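Local coordinates for protein peptidase S15/CocE/NonD (Thaumarchaeota archaeon SCGC AB-539-E09, PDB 4PF1) that acts as an aminopeptidase of the serine peptidase class, built on the alpha/beta-hydrolase fold and probably cleaving residues from the N-terminal end of peptides, at residues Trp256-Ala260 with Asn594-Ala598; Tyr428-Pro432 with Ser602-Ala606. All coordinates share one frame. Numbering follows the deposited sequence.

Interaction 1 of 2, residues Trp256-Ala260 with Asn594-Ala598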
ATOM      1  N   TRP A 256      25.961 -19.275 -24.147  1.00 17.66           N
ATOM      2  CA  TRP A 256      26.417 -20.071 -22.998  1.00 17.61           C
ATOM      3  C   TRP A 256      27.718 -20.805 -23.353  1.00 21.22           C
ATOM      4  O   TRP A 256      28.638 -20.853 -22.531  1.00 20.73           O
ATOM      5  CB  TRP A 256      25.343 -21.071 -22.514  1.00 16.50           C
ATOM      6  CG  TRP A 256      25.879 -22.131 -21.586  1.00 17.72           C
ATOM      7  CD1 TRP A 256      25.914 -23.475 -21.814  1.00 21.04           C
ATOM      8  CD2 TRP A 256      26.572 -21.917 -20.343  1.00 17.41           C
ATOM      9  NE1 TRP A 256      26.536 -24.119 -20.768  1.00 20.58           N
ATOM     10  CE2 TRP A 256      26.966 -23.185 -19.860  1.00 21.66           C
ATOM     11  CE3 TRP A 256      26.899 -20.775 -19.590  1.00 18.41           C
ATOM     12  CZ2 TRP A 256      27.634 -23.346 -18.640  1.00 20.96           C
ATOM     13  CZ3 TRP A 256      27.561 -20.935 -18.381  1.00 19.90           C
ATOM     14  CH2 TRP A 256      27.926 -22.208 -17.920  1.00 20.83           C
ATOM     15  N   LYS A 257      27.800 -21.342 -24.591  1.00 17.49           N
ATOM     16  CA  LYS A 257      28.994 -22.020 -25.108  1.00 17.64           C
ATOM     17  C   LYS A 257      30.183 -21.056 -25.092  1.00 21.28           C
ATOM     18  O   LYS A 257      31.276 -21.451 -24.702  1.00 21.10           O
ATOM     19  CB  LYS A 257      28.751 -22.560 -26.529  1.00 20.10           C
ATOM     20  CG  LYS A 257      27.683 -23.653 -26.600  1.00 30.72           C
ATOM     21  CD  LYS A 257      27.399 -24.086 -28.041  1.00 38.95           C
ATOM     22  CE  LYS A 257      28.213 -25.286 -28.469  1.00 49.30           C
ATOM     23  NZ  LYS A 257      27.746 -26.540 -27.821  1.00 59.12           N
ATOM     24  N   LYS A 258      29.942 -19.772 -25.435  1.00 17.85           N
ATOM     25  CA  LYS A 258      30.955 -18.710 -25.409  1.00 17.49           C
ATOM     26  C   LYS A 258      31.377 -18.378 -23.964  1.00 21.16           C
ATOM     27  O   LYS A 258      32.571 -18.239 -23.699  1.00 20.25           O
ATOM     28  CB  LYS A 258      30.432 -17.445 -26.110  1.00 19.23           C
ATOM     29  CG  LYS A 258      30.267 -17.596 -27.621  1.00 21.71           C
ATOM     30  CD  LYS A 258      29.461 -16.444 -28.203  1.00 23.24           C
ATOM     31  CE  LYS A 258      29.241 -16.596 -29.687  1.00 31.88           C
ATOM     32  NZ  LYS A 258      28.286 -15.581 -30.206  1.00 37.95           N
ATOM     33  N   LEU A 259      30.395 -18.260 -23.033  1.00 18.43           N
ATOM     34  CA  LEU A 259      30.654 -17.952 -21.617  1.00 18.27           C
ATOM     35  C   LEU A 259      31.478 -19.060 -20.944  1.00 21.75           C
ATOM     36  O   LEU A 259      32.440 -18.760 -20.232  1.00 21.20           O
ATOM     37  CB  LEU A 259      29.333 -17.736 -20.840  1.00 18.12           C
ATOM     38  CG  LEU A 259      28.542 -16.455 -21.141  1.00 22.83           C
ATOM     39  CD1 LEU A 259      27.109 -16.572 -20.637  1.00 22.61           C
ATOM     40  CD2 LEU A 259      29.211 -15.225 -20.534  1.00 25.54           C
ATOM     41  N   ALA A 260      31.105 -20.338 -21.187  1.00 18.00           N
ATOM     42  CA  ALA A 260      31.783 -21.506 -20.619  1.00 18.15           C
ATOM     43  C   ALA A 260      33.190 -21.696 -21.203  1.00 21.98           C
ATOM     44  O   ALA A 260      34.095 -22.101 -20.471  1.00 21.96           O
ATOM     45  CB  ALA A 260      30.950 -22.759 -20.852  1.00 19.03           C
ATOM     46  N   ASN A 594      38.304 -24.182 -14.208  1.00 18.04           N
ATOM     47  CA  ASN A 594      37.107 -23.439 -14.594  1.00 16.71           C
ATOM     48  C   ASN A 594      36.054 -23.505 -13.476  1.00 18.72           C
ATOM     49  O   ASN A 594      35.564 -24.588 -13.153  1.00 18.07           O
ATOM     50  CB  ASN A 594      36.543 -23.999 -15.917  1.00 16.73           C
ATOM     51  CG  ASN A 594      35.653 -23.044 -16.680  1.00 30.97           C
ATOM     52  OD1 ASN A 594      35.112 -22.079 -16.138  1.00 24.39           O
ATOM     53  ND2 ASN A 594      35.479 -23.301 -17.965  1.00 21.48           N
ATOM     54  N   ILE A 595      35.698 -22.338 -12.895  1.00 14.40           N
ATOM     55  CA  ILE A 595      34.727 -22.260 -11.793  1.00 13.56           C
ATOM     56  C   ILE A 595      33.298 -22.610 -12.291  1.00 15.97           C
ATOM     57  O   ILE A 595      32.476 -23.072 -11.489  1.00 14.69           O
ATOM     58  CB  ILE A 595      34.814 -20.885 -11.057  1.00 16.13           C
ATOM     59  CG1 ILE A 595      36.196 -20.742 -10.359  1.00 16.68           C
ATOM     60  CG2 ILE A 595      33.660 -20.689 -10.043  1.00 16.10           C
ATOM     61  CD1 ILE A 595      36.540 -19.350  -9.850  1.00 21.31           C
ATOM     62  N   MET A 596      33.044 -22.498 -13.621  1.00 12.91           N
ATOM     63  CA  MET A 596      31.754 -22.877 -14.231  1.00 12.93           C
ATOM     64  C   MET A 596      31.384 -24.332 -13.913  1.00 17.62           C
ATOM     65  O   MET A 596      30.210 -24.633 -13.695  1.00 16.54           O
ATOM     66  CB  MET A 596      31.780 -22.694 -15.768  1.00 15.28           C
ATOM     67  CG  MET A 596      31.973 -21.259 -16.230  1.00 18.52           C
ATOM     68  SD  MET A 596      30.617 -20.141 -15.806  1.00 21.92           S
ATOM     69  CE  MET A 596      31.030 -18.756 -16.857  1.00 18.38           C
ATOM     70  N   PHE A 597      32.394 -25.229 -13.890  1.00 15.61           N
ATOM     71  CA  PHE A 597      32.216 -26.664 -13.673  1.00 16.30           C
ATOM     72  C   PHE A 597      33.006 -27.166 -12.443  1.00 21.12           C
ATOM     73  O   PHE A 597      33.386 -28.342 -12.396  1.00 19.98           O
ATOM     74  CB  PHE A 597      32.644 -27.444 -14.940  1.00 18.97           C
ATOM     75  CG  PHE A 597      32.133 -26.858 -16.239  1.00 20.53           C
ATOM     76  CD1 PHE A 597      30.813 -27.046 -16.635  1.00 23.40           C
ATOM     77  CD2 PHE A 597      32.972 -26.118 -17.064  1.00 22.55           C
ATOM     78  CE1 PHE A 597      30.340 -26.496 -17.830  1.00 24.23           C
ATOM     79  CE2 PHE A 597      32.499 -25.572 -18.260  1.00 25.26           C
ATOM     80  CZ  PHE A 597      31.186 -25.764 -18.635  1.00 23.33           C
ATOM     81  N   ALA A 598      33.214 -26.288 -11.431  1.00 18.60           N
ATOM     82  CA  ALA A 598      33.943 -26.648 -10.208  1.00 18.75           C
ATOM     83  C   ALA A 598      33.248 -27.816  -9.464  1.00 22.57           C
ATOM     84  O   ALA A 598      32.037 -27.758  -9.234  1.00 20.96           O
ATOM     85  CB  ALA A 598      34.067 -25.439  -9.298  1.00 19.17           C
TER
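Met596 pushes its thioether against the indole of Trp256, with SD 4.0 Å from CH2 of Trp256. The SD atom of Met596 lies 5.1 Å from the centroid of the six-membered ring of Trp256 and 73° off its normal, an oblique Met-aromatic contact. The contact joins the catalytic part of the chain to the C-terminal non-catalytic domain. Trp256-Ala260 belongs to helix 254-261, one of the helices inserted between strands 178-184 and 287-292 of the alpha/beta-hydrolase fold, whereas Asn594-Ala598 sits in a long loop of the C-terminal domain. A short 3-10 turn at Ile595 and Met596 brings Met596 and Phe597 to the helix together. The methyl CE of Met596 reaches the helix backbone at Leu259 O (3.7 Å), and its CG sits 4.4 Å from CA of Ala260. Phe597 takes the exposed margin, its CZ meeting CB of Ala260 at 3.7 Å and its CE1 lying 4.2 Å from CZ2 of Trp256. The small alanine lets the phenyl ring come close to the helix. Trp256 also rests on Leu208 of helix 204-215 and Ala245 of helix 241-247, and Met596 reaches Phe202, so the loop packs onto a surface made by several catalytic-domain elements. Lys258 takes no part in this contact; it forms a salt bridge with Asp18 of a second subunit. The one polar tie between the segments runs from Asn594 ND2 to Ala260 O (3.1 Å, 150° at the hydrogen). Asn594 is held for it by an Asx turn, its OD1 accepting from Met596 N at 3.3 Å.

Interaction 2 of 2, residues Tyr428-Pro432 with Ser602-Ala606; sequences YVSDP and SYRKA
Tyr428-Pro432 and Ser602-Ala606 run antiparallel, the end-to-end directions of 428-432 and 603-606 being 178° apart. Residues 428-430 are the end of a beta strand; Asp431 stays extended (phi/psi -108/111), and Pro432 turns the chain off at -64/-18. Opposite them, Tyr603 to Lys605 form an extended but irregular approach to the strand that begins at Ala606. Ser430 and Ala606 make an antiparallel hydrogen-bonded pair with CA atoms 5.5 Å apart: Ser430 N donates to Ala606 O at 2.9 Å, and Ala606 N donates to Ser430 O at 3.1 Å. CA-H...O contacts border this ring, from Val429 CA to Ala606 O (3.4 Å) and from Lys605 CA to Ser430 O (3.5 Å). Next, the CA atoms of Asp431 and Lys605 close to 4.6 Å, then those of Pro432 and Tyr603 stand 6.0 Å apart. This is the opening of a two-strand pairing, 425-430 with 606-625, in an antiparallel sheet of the C-terminal domain, whose family belongs to the galactose-binding-like clan of beta sandwiches. Ser430 and Ala606 put their side chains on one face, where Ser430 OG hydrogen-bonds Gln589. Lys605 (chi1 m, then all t) lays its CB 4.3 Å from Val429 CG1 and its CG 3.3 Å from Asp431 OD1. Its NZ stays 4.3 Å from Asp431 OD2, beyond a salt bridge, and Asp431 OD1 accepts from Ala433 N. Pro432 CB lies near the plane of the Tyr603 ring, at its edge, and 4.2 Å from Tyr603 CB; Pro432 CG approaches Arg604 O at 3.4 Å.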
ATOM      1  N   TYR A 428      38.275 -13.229   9.424  1.00 13.83           N
ATOM      2  CA  TYR A 428      36.953 -13.848   9.300  1.00 13.23           C
ATOM      3  C   TYR A 428      37.050 -15.131   8.481  1.00 17.56           C
ATOM      4  O   TYR A 428      38.004 -15.310   7.715  1.00 17.02           O
ATOM      5  CB  TYR A 428      35.907 -12.884   8.702  1.00 13.58           C
ATOM      6  CG  TYR A 428      36.038 -12.616   7.217  1.00 14.59           C
ATOM      7  CD1 TYR A 428      36.949 -11.682   6.735  1.00 16.32           C
ATOM      8  CD2 TYR A 428      35.187 -13.228   6.300  1.00 15.10           C
ATOM      9  CE1 TYR A 428      37.009 -11.358   5.382  1.00 16.38           C
ATOM     10  CE2 TYR A 428      35.267 -12.944   4.937  1.00 15.85           C
ATOM     11  CZ  TYR A 428      36.180 -12.007   4.482  1.00 21.33           C
ATOM     12  OH  TYR A 428      36.263 -11.714   3.142  1.00 19.39           O
ATOM     13  N   VAL A 429      36.067 -16.027   8.649  1.00 13.70           N
ATOM     14  CA  VAL A 429      36.025 -17.280   7.909  1.00 12.95           C
ATOM     15  C   VAL A 429      34.905 -17.201   6.870  1.00 15.75           C
ATOM     16  O   VAL A 429      33.751 -16.930   7.216  1.00 14.07           O
ATOM     17  CB  VAL A 429      35.876 -18.519   8.836  1.00 16.71           C
ATOM     18  CG1 VAL A 429      35.785 -19.810   8.023  1.00 16.39           C
ATOM     19  CG2 VAL A 429      37.027 -18.598   9.840  1.00 16.70           C
ATOM     20  N   SER A 430      35.257 -17.422   5.595  1.00 12.73           N
ATOM     21  CA  SER A 430      34.289 -17.440   4.510  1.00 12.74           C
ATOM     22  C   SER A 430      33.923 -18.884   4.185  1.00 16.29           C
ATOM     23  O   SER A 430      34.795 -19.681   3.819  1.00 15.93           O
ATOM     24  CB  SER A 430      34.839 -16.726   3.283  1.00 17.50           C
ATOM     25  OG  SER A 430      34.013 -16.954   2.152  1.00 29.20           O
ATOM     26  N   ASP A 431      32.642 -19.228   4.351  1.00 12.01           N
ATOM     27  CA  ASP A 431      32.156 -20.581   4.122  1.00 12.20           C
ATOM     28  C   ASP A 431      31.316 -20.645   2.832  1.00 16.38           C
ATOM     29  O   ASP A 431      30.189 -20.141   2.805  1.00 14.79           O
ATOM     30  CB  ASP A 431      31.344 -21.068   5.343  1.00 13.86           C
ATOM     31  CG  ASP A 431      30.853 -22.508   5.273  1.00 22.37           C
ATOM     32  OD1 ASP A 431      31.303 -23.250   4.371  1.00 23.83           O
ATOM     33  OD2 ASP A 431      30.038 -22.895   6.131  1.00 25.83           O
ATOM     34  N   PRO A 432      31.829 -21.317   1.768  1.00 14.19           N
ATOM     35  CA  PRO A 432      31.054 -21.415   0.514  1.00 13.88           C
ATOM     36  C   PRO A 432      29.743 -22.202   0.666  1.00 17.38           C
ATOM     37  O   PRO A 432      28.855 -22.048  -0.166  1.00 16.26           O
ATOM     38  CB  PRO A 432      32.023 -22.118  -0.447  1.00 16.17           C
ATOM     39  CG  PRO A 432      33.382 -21.915   0.155  1.00 21.01           C
ATOM     40  CD  PRO A 432      33.149 -21.960   1.628  1.00 16.53           C
ATOM     41  N   SER A 602      35.705 -29.192  -4.248  1.00 16.76           N
ATOM     42  CA  SER A 602      36.549 -28.002  -4.354  1.00 15.75           C
ATOM     43  C   SER A 602      36.056 -26.828  -3.473  1.00 18.46           C
ATOM     44  O   SER A 602      36.829 -25.908  -3.211  1.00 17.73           O
ATOM     45  CB  SER A 602      36.651 -27.551  -5.809  1.00 17.75           C
ATOM     46  OG  SER A 602      35.433 -27.003  -6.287  1.00 20.47           O
ATOM     47  N   TYR A 603      34.782 -26.862  -3.026  1.00 14.47           N
ATOM     48  CA  TYR A 603      34.184 -25.795  -2.215  1.00 13.54           C
ATOM     49  C   TYR A 603      34.533 -25.993  -0.732  1.00 18.43           C
ATOM     50  O   TYR A 603      33.915 -26.816  -0.045  1.00 18.49           O
ATOM     51  CB  TYR A 603      32.655 -25.724  -2.442  1.00 13.52           C
ATOM     52  CG  TYR A 603      32.278 -25.327  -3.857  1.00 13.63           C
ATOM     53  CD1 TYR A 603      32.217 -26.274  -4.877  1.00 15.43           C
ATOM     54  CD2 TYR A 603      31.988 -24.004  -4.177  1.00 13.29           C
ATOM     55  CE1 TYR A 603      31.901 -25.911  -6.186  1.00 14.23           C
ATOM     56  CE2 TYR A 603      31.671 -23.628  -5.484  1.00 13.51           C
ATOM     57  CZ  TYR A 603      31.627 -24.587  -6.485  1.00 18.51           C
ATOM     58  OH  TYR A 603      31.301 -24.231  -7.773  1.00 14.96           O
ATOM     59  N   ARG A 604      35.559 -25.261  -0.250  1.00 14.80           N
ATOM     60  CA  ARG A 604      36.031 -25.396   1.133  1.00 14.78           C
ATOM     61  C   ARG A 604      36.099 -24.060   1.866  1.00 18.44           C
ATOM     62  O   ARG A 604      36.361 -23.024   1.250  1.00 17.55           O
ATOM     63  CB  ARG A 604      37.425 -26.052   1.181  1.00 14.41           C
ATOM     64  CG  ARG A 604      37.566 -27.382   0.434  1.00 24.96           C
ATOM     65  CD  ARG A 604      38.817 -28.156   0.849  1.00 38.41           C
ATOM     66  NE  ARG A 604      40.022 -27.318   0.884  1.00 50.63           N
ATOM     67  CZ  ARG A 604      40.677 -26.992   1.997  1.00 65.84           C
ATOM     68  NH1 ARG A 604      40.261 -27.441   3.176  1.00 54.69           N
ATOM     69  NH2 ARG A 604      41.753 -26.217   1.938  1.00 49.81           N
ATOM     70  N   LYS A 605      35.936 -24.109   3.210  1.00 15.39           N
ATOM     71  CA  LYS A 605      36.047 -22.952   4.104  1.00 14.81           C
ATOM     72  C   LYS A 605      37.452 -22.384   4.044  1.00 18.04           C
ATOM     73  O   LYS A 605      38.416 -23.138   3.889  1.00 17.81           O
ATOM     74  CB  LYS A 605      35.729 -23.351   5.558  1.00 17.46           C
ATOM     75  CG  LYS A 605      34.275 -23.681   5.830  1.00 28.65           C
ATOM     76  CD  LYS A 605      34.071 -24.005   7.300  1.00 35.54           C
ATOM     77  CE  LYS A 605      32.732 -24.645   7.562  1.00 41.41           C
ATOM     78  NZ  LYS A 605      32.498 -24.846   9.014  1.00 49.90           N
ATOM     79  N   ALA A 606      37.575 -21.062   4.168  1.00 13.45           N
ATOM     80  CA  ALA A 606      38.876 -20.404   4.156  1.00 13.17           C
ATOM     81  C   ALA A 606      38.924 -19.289   5.184  1.00 16.01           C
ATOM     82  O   ALA A 606      37.917 -18.612   5.416  1.00 14.16           O
ATOM     83  CB  ALA A 606      39.181 -19.855   2.772  1.00 13.59           C
TER

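Both interactions draw on the same long connection between strands 571-577 and 606-625. Its 594-598 portion reaches across to the catalytic domain in interaction 1, and its 602-606 portion joins the C-terminal domain's own sheet in interaction 2. Their centres are about 21 Å apart, yet they touch: Tyr603 OH packs 3.4 Å from Ala598 CB. Each is partly buried with an exposed margin, Phe597 in the first and Val429, Arg604 and Lys605 in the second. The chemistry follows the place: between domains, sulfur and aromatic side chains with a single side-chain-to-backbone hydrogen bond; within the sheet, a pair of backbone hydrogen bonds, with buried Pro432 and Ala606 beside exposed Lys605.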